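PDB 6HOX: binding domain (Hc) of Paraclostridial Mosquitocidal Protein 1 from Paraclostridium bifermentans, which probably recognises receptors on host nerve cells, as the binding domain of a botulinum-like neurotoxin that targets Anopheles mosquitoes. Local coordinates for residues Y85-R99 with I161-Q175. Residues are numbered along the deposited sequence; the frame is centred on the assembly and turned at random.
Sequences YFSDFTISFWIRVPR and ISSNIWRHITITVNQ
Strands 89-96 and 167-174 are antiparallel neighbours in the concanavalin-like jelly roll of the N-terminal receptor-binding subdomain, paired in register from F89-V173 to I95-R167. Four hydrogen-bonded pairs, F89-V173, I91-I171, F93-I169 and I95-R167, each exchange two backbone bonds, among them I169 N to F93 O at 2.7 Å. Strand 218-227 flanks 89-96 on its other edge, and 178-183 flanks 167-174.

On the face carrying F89, I91 and F93, two phenylalanines lie over branched neighbours. With chi1 of F93 at 57°, CG sits between backbone N and carbonyl carbon, laying the ring over I169, whose CB is 3.8 Å from the ring centroid. F89 repeats this CH-pi contact with V173 CB, also 3.8 Å from its centroid.

The other face is covered by helix 233-241, where F240 touches both W94 and H168. H168 CB stands almost on the normal of the six-membered ring of W94, 3.6 Å from its centroid, while the imidazole turns an edge to the five-membered ring, planes 65° apart. A water bridges H168 NE2 and S92 OG.

Beyond the regular pairing, R96 CB lies centrally over the six-membered ring of W166, whose NE1 bonds E255. V97 O accepts from N164 N, and N164 ND2 reaches D441. The R96 side chain, extended from CG to NE, runs on across the indole, and its NE donates to N164 O at 2.8 Å; that oxygen lies near the guanidinium plane, whereas NE approaches from 38° above the carbonyl plane.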
ATOM      1  N   TYR A  85      -5.344  28.820  17.925  1.00 69.51           N
ATOM      2  CA  TYR A  85      -6.340  29.284  16.952  1.00 74.92           C
ATOM      3  C   TYR A  85      -5.682  30.013  15.771  1.00 72.62           C
ATOM      4  O   TYR A  85      -6.204  29.955  14.653  1.00 73.97           O
ATOM      5  CB  TYR A  85      -7.390  30.204  17.583  1.00 81.41           C
ATOM      6  CG  TYR A  85      -8.475  30.596  16.610  1.00 85.62           C
ATOM      7  CD1 TYR A  85      -9.225  29.622  15.970  1.00 88.24           C
ATOM      8  CD2 TYR A  85      -8.722  31.922  16.286  1.00 87.50           C
ATOM      9  CE1 TYR A  85     -10.208  29.950  15.051  1.00 91.74           C
ATOM     10  CE2 TYR A  85      -9.706  32.267  15.370  1.00 91.95           C
ATOM     11  CZ  TYR A  85     -10.452  31.277  14.748  1.00 92.13           C
ATOM     12  OH  TYR A  85     -11.426  31.581  13.839  1.00 88.36           O
ATOM     13  N   PHE A  86      -4.555  30.693  16.017  1.00 70.83           N
ATOM     14  CA  PHE A  86      -3.875  31.494  14.992  1.00 69.89           C
ATOM     15  C   PHE A  86      -2.704  30.707  14.377  1.00 67.69           C
ATOM     16  O   PHE A  86      -1.644  31.279  14.116  1.00 72.94           O
ATOM     17  CB  PHE A  86      -3.417  32.830  15.588  1.00 68.19           C
ATOM     18  N   SER A  87      -2.897  29.404  14.127  1.00 55.62           N
ATOM     19  CA  SER A  87      -1.866  28.595  13.485  1.00 52.13           C
ATOM     20  C   SER A  87      -2.505  27.544  12.565  1.00 46.74           C
ATOM     21  O   SER A  87      -3.188  26.618  13.028  1.00 44.83           O
ATOM     22  CB  SER A  87      -0.947  27.968  14.498  1.00 53.20           C
ATOM     23  OG  SER A  87      -1.680  27.185  15.423  1.00 62.61           O
ATOM     24  N   ASP A  88      -2.280  27.717  11.258  1.00 38.85           N
ATOM     25  CA  ASP A  88      -2.546  26.685  10.245  1.00 36.36           C
ATOM     26  C   ASP A  88      -1.614  25.491  10.505  1.00 33.82           C
ATOM     27  O   ASP A  88      -0.523  25.658  11.030  1.00 33.33           O
ATOM     28  CB  ASP A  88      -2.337  27.228   8.828  1.00 35.47           C
ATOM     29  CG  ASP A  88      -3.215  28.416   8.473  1.00 42.81           C
ATOM     30  OD1 ASP A  88      -4.265  28.607   9.137  1.00 40.14           O
ATOM     31  OD2 ASP A  88      -2.839  29.152   7.535  1.00 45.23           O
ATOM     32  N   PHE A  89      -2.031  24.280  10.135  1.00 29.32           N
ATOM     33  CA  PHE A  89      -1.103  23.147  10.238  1.00 28.66           C
ATOM     34  C   PHE A  89      -1.502  22.038   9.258  1.00 27.59           C
ATOM     35  O   PHE A  89      -2.614  22.048   8.701  1.00 25.60           O
ATOM     36  CB  PHE A  89      -1.005  22.638  11.678  1.00 28.22           C
ATOM     37  CG  PHE A  89      -2.282  22.086  12.253  1.00 28.34           C
ATOM     38  CD1 PHE A  89      -3.195  22.921  12.880  1.00 28.97           C
ATOM     39  CD2 PHE A  89      -2.569  20.734  12.170  1.00 29.39           C
ATOM     40  CE1 PHE A  89      -4.371  22.411  13.410  1.00 29.70           C
ATOM     41  CE2 PHE A  89      -3.742  20.225  12.704  1.00 30.48           C
ATOM     42  CZ  PHE A  89      -4.644  21.067  13.323  1.00 31.16           C
ATOM     43  N   THR A  90      -0.542  21.130   9.037  1.00 25.86           N
ATOM     44  CA  THR A  90      -0.727  19.918   8.280  1.00 25.72           C
ATOM     45  C   THR A  90      -0.195  18.733   9.097  1.00 26.03           C
ATOM     46  O   THR A  90       0.849  18.835   9.760  1.00 24.90           O
ATOM     47  CB  THR A  90      -0.037  20.013   6.913  1.00 25.02           C
ATOM     48  OG1 THR A  90      -0.656  21.109   6.239  1.00 25.16           O
ATOM     49  CG2 THR A  90      -0.163  18.749   6.087  1.00 25.16           C
ATOM     50  N   ILE A  91      -0.975  17.650   9.080  1.00 24.32           N
ATOM     51  CA  ILE A  91      -0.589  16.362   9.565  1.00 24.06           C
ATOM     52  C   ILE A  91      -0.515  15.423   8.350  1.00 23.67           C
ATOM     53  O   ILE A  91      -1.468  15.351   7.577  1.00 23.61           O
ATOM     54  CB  ILE A  91      -1.584  15.864  10.637  1.00 24.47           C
ATOM     55  CG1 ILE A  91      -1.479  16.687  11.926  1.00 25.04           C
ATOM     56  CG2 ILE A  91      -1.390  14.376  10.916  1.00 26.14           C
ATOM     57  CD1 ILE A  91      -2.526  16.354  12.973  1.00 24.42           C
ATOM     58  N   SER A  92       0.604  14.707   8.209  1.00 22.00           N
ATOM     59  CA  SER A  92       0.754  13.630   7.207  1.00 22.40           C
ATOM     60  C   SER A  92       1.348  12.375   7.858  1.00 22.48           C
ATOM     61  O   SER A  92       2.022  12.445   8.882  1.00 24.10           O
ATOM     62  CB  SER A  92       1.547  14.072   5.998  1.00 21.52           C
ATOM     63  OG  SER A  92       2.926  14.278   6.275  1.00 22.75           O
ATOM     64  N   PHE A  93       1.041  11.213   7.278  1.00 21.55           N
ATOM     65  CA  PHE A  93       1.575   9.951   7.773  1.00 20.65           C
ATOM     66  C   PHE A  93       1.278   8.813   6.793  1.00 21.03           C
ATOM     67  O   PHE A  93       0.242   8.799   6.047  1.00 20.27           O
ATOM     68  CB  PHE A  93       1.000   9.605   9.154  1.00 21.14           C
ATOM     69  CG  PHE A  93      -0.506   9.527   9.243  1.00 20.97           C
ATOM     70  CD1 PHE A  93      -1.263  10.665   9.475  1.00 22.65           C
ATOM     71  CD2 PHE A  93      -1.162   8.316   9.137  1.00 22.12           C
ATOM     72  CE1 PHE A  93      -2.643  10.604   9.554  1.00 22.25           C
ATOM     73  CE2 PHE A  93      -2.540   8.248   9.255  1.00 24.32           C
ATOM     74  CZ  PHE A  93      -3.280   9.394   9.445  1.00 23.64           C
ATOM     75  N   TRP A  94       2.194   7.838   6.821  1.00 21.38           N
ATOM     76  CA  TRP A  94       1.984   6.543   6.211  1.00 21.24           C
ATOM     77  C   TRP A  94       1.342   5.637   7.253  1.00 22.50           C
ATOM     78  O   TRP A  94       1.812   5.596   8.397  1.00 22.84           O
ATOM     79  CB  TRP A  94       3.307   5.960   5.723  1.00 22.09           C
ATOM     80  CG  TRP A  94       3.783   6.544   4.433  1.00 22.41           C
ATOM     81  CD1 TRP A  94       4.765   7.473   4.252  1.00 23.10           C
ATOM     82  CD2 TRP A  94       3.291   6.218   3.121  1.00 23.48           C
ATOM     83  NE1 TRP A  94       4.933   7.735   2.920  1.00 22.47           N
ATOM     84  CE2 TRP A  94       4.049   6.973   2.200  1.00 23.57           C
ATOM     85  CE3 TRP A  94       2.307   5.345   2.635  1.00 23.12           C
ATOM     86  CZ2 TRP A  94       3.821   6.903   0.827  1.00 23.54           C
ATOM     87  CZ3 TRP A  94       2.103   5.259   1.274  1.00 22.08           C
ATOM     88  CH2 TRP A  94       2.854   6.027   0.386  1.00 23.05           C
ATOM     89  N   ILE A  95       0.297   4.918   6.838  1.00 22.11           N
ATOM     90  CA  ILE A  95      -0.401   3.986   7.684  1.00 23.18           C
ATOM     91  C   ILE A  95      -0.633   2.681   6.921  1.00 22.87           C
ATOM     92  O   ILE A  95      -0.917   2.676   5.715  1.00 22.83           O
ATOM     93  CB  ILE A  95      -1.719   4.586   8.212  1.00 23.61           C
ATOM     94  CG1 ILE A  95      -2.185   3.837   9.465  1.00 25.92           C
ATOM     95  CG2 ILE A  95      -2.794   4.633   7.139  1.00 23.13           C
ATOM     96  CD1 ILE A  95      -3.422   4.439  10.115  1.00 27.77           C
ATOM     97  N   ARG A  96      -0.492   1.570   7.641  1.00 22.02           N
ATOM     98  CA  ARG A  96      -0.874   0.275   7.149  1.00 22.34           C
ATOM     99  C   ARG A  96      -1.770  -0.373   8.203  1.00 21.97           C
ATOM    100  O   ARG A  96      -1.299  -0.711   9.292  1.00 21.95           O
ATOM    101  CB  ARG A  96       0.361  -0.574   6.844  1.00 22.71           C
ATOM    102  CG  ARG A  96       0.072  -1.835   6.040  1.00 22.95           C
ATOM    103  CD  ARG A  96       1.330  -2.632   5.783  1.00 23.65           C
ATOM    104  NE  ARG A  96       1.084  -3.902   5.108  1.00 24.39           N
ATOM    105  CZ  ARG A  96       2.017  -4.822   4.881  1.00 23.84           C
ATOM    106  NH1 ARG A  96       3.217  -4.697   5.416  1.00 23.72           N
ATOM    107  NH2 ARG A  96       1.746  -5.882   4.140  1.00 23.57           N
ATOM    108  N   VAL A  97      -3.055  -0.473   7.870  1.00 20.90           N
ATOM    109  CA  VAL A  97      -4.084  -1.045   8.694  1.00 22.15           C
ATOM    110  C   VAL A  97      -4.455  -2.418   8.165  1.00 22.93           C
ATOM    111  O   VAL A  97      -4.728  -2.549   6.972  1.00 24.62           O
ATOM    112  CB  VAL A  97      -5.325  -0.143   8.702  1.00 22.13           C
ATOM    113  CG1 VAL A  97      -6.441  -0.724   9.557  1.00 21.33           C
ATOM    114  CG2 VAL A  97      -4.974   1.282   9.117  1.00 22.74           C
ATOM    115  N   PRO A  98      -4.544  -3.466   9.025  1.00 26.59           N
ATOM    116  CA  PRO A  98      -4.851  -4.820   8.557  1.00 25.60           C
ATOM    117  C   PRO A  98      -6.158  -4.869   7.756  1.00 26.09           C
ATOM    118  O   PRO A  98      -7.074  -4.093   8.007  1.00 26.27           O
ATOM    119  CB  PRO A  98      -4.949  -5.638   9.854  1.00 25.35           C
ATOM    120  CG  PRO A  98      -4.019  -4.893  10.784  1.00 25.30           C
ATOM    121  CD  PRO A  98      -4.310  -3.435  10.479  1.00 26.27           C
ATOM    122  N   ARG A  99      -6.212  -5.789   6.797  1.00 24.92           N
ATOM    123  CA  ARG A  99      -7.381  -5.991   5.982  1.00 28.27           C
ATOM    124  C   ARG A  99      -8.555  -6.410   6.861  1.00 28.05           C
ATOM    125  O   ARG A  99      -8.457  -7.314   7.687  1.00 31.37           O
ATOM    126  CB  ARG A  99      -7.192  -7.076   4.921  1.00 27.84           C
ATOM    127  CG  ARG A  99      -8.242  -6.989   3.824  1.00 28.38           C
ATOM    128  CD  ARG A  99      -8.656  -8.353   3.340  1.00 30.69           C
ATOM    129  NE  ARG A  99      -9.358  -9.079   4.381  1.00 30.75           N
ATOM    130  CZ  ARG A  99      -8.989 -10.261   4.838  1.00 29.99           C
ATOM    131  NH1 ARG A  99      -7.986 -10.901   4.266  1.00 28.83           N
ATOM    132  NH2 ARG A  99      -9.622 -10.797   5.864  1.00 30.65           N
ATOM    133  N   ILE A 161      -8.946   1.923   3.554  1.00 25.16           N
ATOM    134  CA  ILE A 161      -7.946   1.972   4.653  1.00 23.78           C
ATOM    135  C   ILE A 161      -7.646   0.565   5.198  1.00 23.92           C
ATOM    136  O   ILE A 161      -6.472   0.188   5.311  1.00 22.97           O
ATOM    137  CB  ILE A 161      -8.403   2.934   5.770  1.00 24.54           C
ATOM    138  CG1 ILE A 161      -8.573   4.367   5.264  1.00 25.78           C
ATOM    139  CG2 ILE A 161      -7.475   2.871   6.982  1.00 24.63           C
ATOM    140  CD1 ILE A 161      -7.355   4.956   4.591  1.00 26.71           C
ATOM    141  N   SER A 162      -8.687  -0.185   5.586  1.00 22.82           N
ATOM    142  CA  SER A 162      -8.515  -1.497   6.178  1.00 24.74           C
ATOM    143  C   SER A 162      -8.322  -2.547   5.076  1.00 25.56           C
ATOM    144  O   SER A 162      -9.188  -3.394   4.852  1.00 25.57           O
ATOM    145  CB  SER A 162      -9.668  -1.832   7.094  1.00 25.43           C
ATOM    146  OG  SER A 162      -9.674  -0.924   8.183  1.00 27.47           O
ATOM    147  N   SER A 163      -7.160  -2.464   4.419  1.00 25.96           N
ATOM    148  CA  SER A 163      -6.815  -3.201   3.209  1.00 23.62           C
ATOM    149  C   SER A 163      -5.485  -3.955   3.363  1.00 23.55           C
ATOM    150  O   SER A 163      -5.138  -4.784   2.493  1.00 24.22           O
ATOM    151  CB  SER A 163      -6.689  -2.233   2.079  1.00 23.62           C
ATOM    152  OG  SER A 163      -5.642  -1.320   2.344  1.00 23.38           O
ATOM    153  N   ASN A 164      -4.715  -3.596   4.400  1.00 21.49           N
ATOM    154  CA  ASN A 164      -3.334  -4.035   4.632  1.00 21.60           C
ATOM    155  C   ASN A 164      -2.354  -3.454   3.605  1.00 20.45           C
ATOM    156  O   ASN A 164      -1.188  -3.895   3.551  1.00 20.26           O
ATOM    157  CB  ASN A 164      -3.178  -5.552   4.647  1.00 22.44           C
ATOM    158  CG  ASN A 164      -2.000  -6.001   5.483  1.00 21.98           C
ATOM    159  OD1 ASN A 164      -1.713  -5.399   6.513  1.00 24.04           O
ATOM    160  ND2 ASN A 164      -1.313  -7.048   5.047  1.00 19.99           N
ATOM    161  N   ILE A 165      -2.785  -2.444   2.843  1.00 20.72           N
ATOM    162  CA  ILE A 165      -1.939  -1.749   1.869  1.00 20.50           C
ATOM    163  C   ILE A 165      -1.495  -0.413   2.475  1.00 21.17           C
ATOM    164  O   ILE A 165      -2.284   0.287   3.079  1.00 22.06           O
ATOM    165  CB  ILE A 165      -2.679  -1.563   0.528  1.00 20.48           C
ATOM    166  CG1 ILE A 165      -3.123  -2.895  -0.071  1.00 20.42           C
ATOM    167  CG2 ILE A 165      -1.829  -0.778  -0.467  1.00 20.96           C
ATOM    168  CD1 ILE A 165      -4.198  -2.772  -1.111  1.00 19.11           C
ATOM    169  N   TRP A 166      -0.221  -0.058   2.289  1.00 21.69           N
ATOM    170  CA  TRP A 166       0.316   1.256   2.738  1.00 21.17           C
ATOM    171  C   TRP A 166      -0.448   2.409   2.075  1.00 20.65           C
ATOM    172  O   TRP A 166      -0.483   2.494   0.850  1.00 21.19           O
ATOM    173  CB  TRP A 166       1.812   1.363   2.434  1.00 20.29           C
ATOM    174  CG  TRP A 166       2.681   0.662   3.433  1.00 21.45           C
ATOM    175  CD1 TRP A 166       3.344  -0.521   3.282  1.00 21.12           C
ATOM    176  CD2 TRP A 166       3.013   1.144   4.748  1.00 20.94           C
ATOM    177  NE1 TRP A 166       4.061  -0.806   4.411  1.00 21.64           N
ATOM    178  CE2 TRP A 166       3.882   0.200   5.326  1.00 21.02           C
ATOM    179  CE3 TRP A 166       2.670   2.286   5.481  1.00 21.49           C
ATOM    180  CZ2 TRP A 166       4.395   0.351   6.612  1.00 21.71           C
ATOM    181  CZ3 TRP A 166       3.181   2.438   6.755  1.00 21.63           C
ATOM    182  CH2 TRP A 166       4.029   1.480   7.313  1.00 21.77           C
ATOM    183  N   ARG A 167      -1.024   3.286   2.901  1.00 19.77           N
ATOM    184  CA  ARG A 167      -1.747   4.476   2.466  1.00 21.22           C
ATOM    185  C   ARG A 167      -1.083   5.721   3.067  1.00 21.51           C
ATOM    186  O   ARG A 167      -0.691   5.722   4.236  1.00 22.54           O
ATOM    187  CB  ARG A 167      -3.197   4.475   2.959  1.00 22.76           C
ATOM    188  CG  ARG A 167      -4.023   3.259   2.571  1.00 23.72           C
ATOM    189  CD  ARG A 167      -4.144   3.047   1.078  1.00 24.03           C
ATOM    190  NE  ARG A 167      -5.177   2.056   0.811  1.00 24.90           N
ATOM    191  CZ  ARG A 167      -5.283   1.294  -0.279  1.00 26.09           C
ATOM    192  NH1 ARG A 167      -4.435   1.406  -1.296  1.00 23.52           N
ATOM    193  NH2 ARG A 167      -6.270   0.411  -0.322  1.00 26.03           N
ATOM    194  N   HIS A 168      -1.001   6.786   2.271  1.00 22.19           N
ATOM    195  CA  HIS A 168      -0.460   8.033   2.739  1.00 23.07           C
ATOM    196  C   HIS A 168      -1.628   8.963   2.997  1.00 21.42           C
ATOM    197  O   HIS A 168      -2.442   9.182   2.097  1.00 21.08           O
ATOM    198  CB  HIS A 168       0.522   8.670   1.753  1.00 23.11           C
ATOM    199  CG  HIS A 168       1.185   9.864   2.349  1.00 23.12           C
ATOM    200  ND1 HIS A 168       0.745  11.141   2.112  1.00 23.59           N
ATOM    201  CD2 HIS A 168       2.203   9.974   3.228  1.00 23.57           C
ATOM    202  CE1 HIS A 168       1.477  11.994   2.804  1.00 23.17           C
ATOM    203  NE2 HIS A 168       2.356  11.304   3.519  1.00 23.66           N
ATOM    204  N   ILE A 169      -1.691   9.482   4.223  1.00 21.18           N
ATOM    205  CA  ILE A 169      -2.795  10.354   4.645  1.00 21.45           C
ATOM    206  C   ILE A 169      -2.232  11.749   4.864  1.00 21.18           C
ATOM    207  O   ILE A 169      -1.164  11.882   5.494  1.00 20.45           O
ATOM    208  CB  ILE A 169      -3.458   9.834   5.932  1.00 23.88           C
ATOM    209  CG1 ILE A 169      -3.800   8.345   5.833  1.00 24.48           C
ATOM    210  CG2 ILE A 169      -4.682  10.674   6.279  1.00 23.29           C
ATOM    211  CD1 ILE A 169      -4.757   8.020   4.711  1.00 26.80           C
ATOM    212  N   THR A 170      -2.947  12.757   4.349  1.00 21.00           N
ATOM    213  CA  THR A 170      -2.632  14.139   4.608  1.00 22.47           C
ATOM    214  C   THR A 170      -3.912  14.845   5.071  1.00 23.39           C
ATOM    215  O   THR A 170      -4.959  14.688   4.464  1.00 22.92           O
ATOM    216  CB  THR A 170      -2.022  14.858   3.389  1.00 22.48           C
ATOM    217  OG1 THR A 170      -0.941  14.120   2.816  1.00 21.41           O
ATOM    218  CG2 THR A 170      -1.519  16.251   3.730  1.00 22.76           C
ATOM    219  N   ILE A 171      -3.789  15.638   6.143  1.00 22.64           N
ATOM    220  CA  ILE A 171      -4.876  16.464   6.689  1.00 24.29           C
ATOM    221  C   ILE A 171      -4.326  17.894   6.813  1.00 24.56           C
ATOM    222  O   ILE A 171      -3.334  18.112   7.499  1.00 25.52           O
ATOM    223  CB  ILE A 171      -5.345  15.909   8.057  1.00 24.66           C
ATOM    224  CG1 ILE A 171      -5.879  14.482   7.958  1.00 23.99           C
ATOM    225  CG2 ILE A 171      -6.363  16.808   8.743  1.00 25.11           C
ATOM    226  CD1 ILE A 171      -5.821  13.762   9.270  1.00 25.12           C
ATOM    227  N   THR A 172      -4.944  18.848   6.118  1.00 23.35           N
ATOM    228  CA  THR A 172      -4.529  20.232   6.162  1.00 23.73           C
ATOM    229  C   THR A 172      -5.615  21.018   6.909  1.00 26.15           C
ATOM    230  O   THR A 172      -6.825  20.792   6.707  1.00 23.08           O
ATOM    231  CB  THR A 172      -4.219  20.765   4.753  1.00 23.20           C
ATOM    232  OG1 THR A 172      -5.423  20.843   3.990  1.00 23.79           O
ATOM    233  CG2 THR A 172      -3.225  19.908   3.995  1.00 24.27           C
ATOM    234  N   VAL A 173      -5.171  21.903   7.810  1.00 28.79           N
ATOM    235  CA  VAL A 173      -6.053  22.737   8.621  1.00 30.09           C
ATOM    236  C   VAL A 173      -5.649  24.202   8.426  1.00 32.64           C
ATOM    237  O   VAL A 173      -4.571  24.637   8.839  1.00 32.72           O
ATOM    238  CB  VAL A 173      -6.007  22.297  10.092  1.00 31.25           C
ATOM    239  CG1 VAL A 173      -6.920  23.137  10.975  1.00 31.31           C
ATOM    240  CG2 VAL A 173      -6.346  20.819  10.221  1.00 32.34           C
ATOM    241  N   ASN A 174      -6.510  24.923   7.707  1.00 35.99           N
ATOM    242  CA  ASN A 174      -6.493  26.355   7.597  1.00 38.29           C
ATOM    243  C   ASN A 174      -7.600  26.865   8.512  1.00 40.61           C
ATOM    244  O   ASN A 174      -8.775  26.860   8.107  1.00 34.18           O
ATOM    245  CB  ASN A 174      -6.697  26.809   6.152  1.00 44.01           C
ATOM    246  CG  ASN A 174      -6.709  28.315   5.990  1.00 45.22           C
ATOM    247  OD1 ASN A 174      -6.675  28.807   4.866  1.00 52.73           O
ATOM    248  ND2 ASN A 174      -6.761  29.052   7.088  1.00 50.30           N
ATOM    249  N   GLN A 175      -7.219  27.215   9.750  1.00 42.56           N
ATOM    250  CA  GLN A 175      -8.172  27.624  10.787  1.00 49.35           C
ATOM    251  C   GLN A 175      -8.916  28.858  10.257  1.00 50.50           C
ATOM    252  O   GLN A 175      -8.334  29.691   9.573  1.00 53.27           O
ATOM    253  CB  GLN A 175      -7.474  27.783  12.149  1.00 50.69           C
ATOM    254  CG  GLN A 175      -7.001  26.444  12.724  1.00 52.97           C
ATOM    255  CD  GLN A 175      -6.690  26.375  14.205  1.00 59.17           C
ATOM    256  OE1 GLN A 175      -5.533  26.251  14.610  1.00 59.98           O
ATOM    257  NE2 GLN A 175      -7.727  26.366  15.028  1.00 60.22           N
TER
HETATM  258  O   HOH W   1      -5.410  31.052   8.175  1.00 53.93           O
HETATM  259  O   HOH W   2       4.249  11.818   5.809  1.00 20.63           O
HETATM  260  O   HOH W   3      -3.705   0.671   5.310  1.00 28.58           O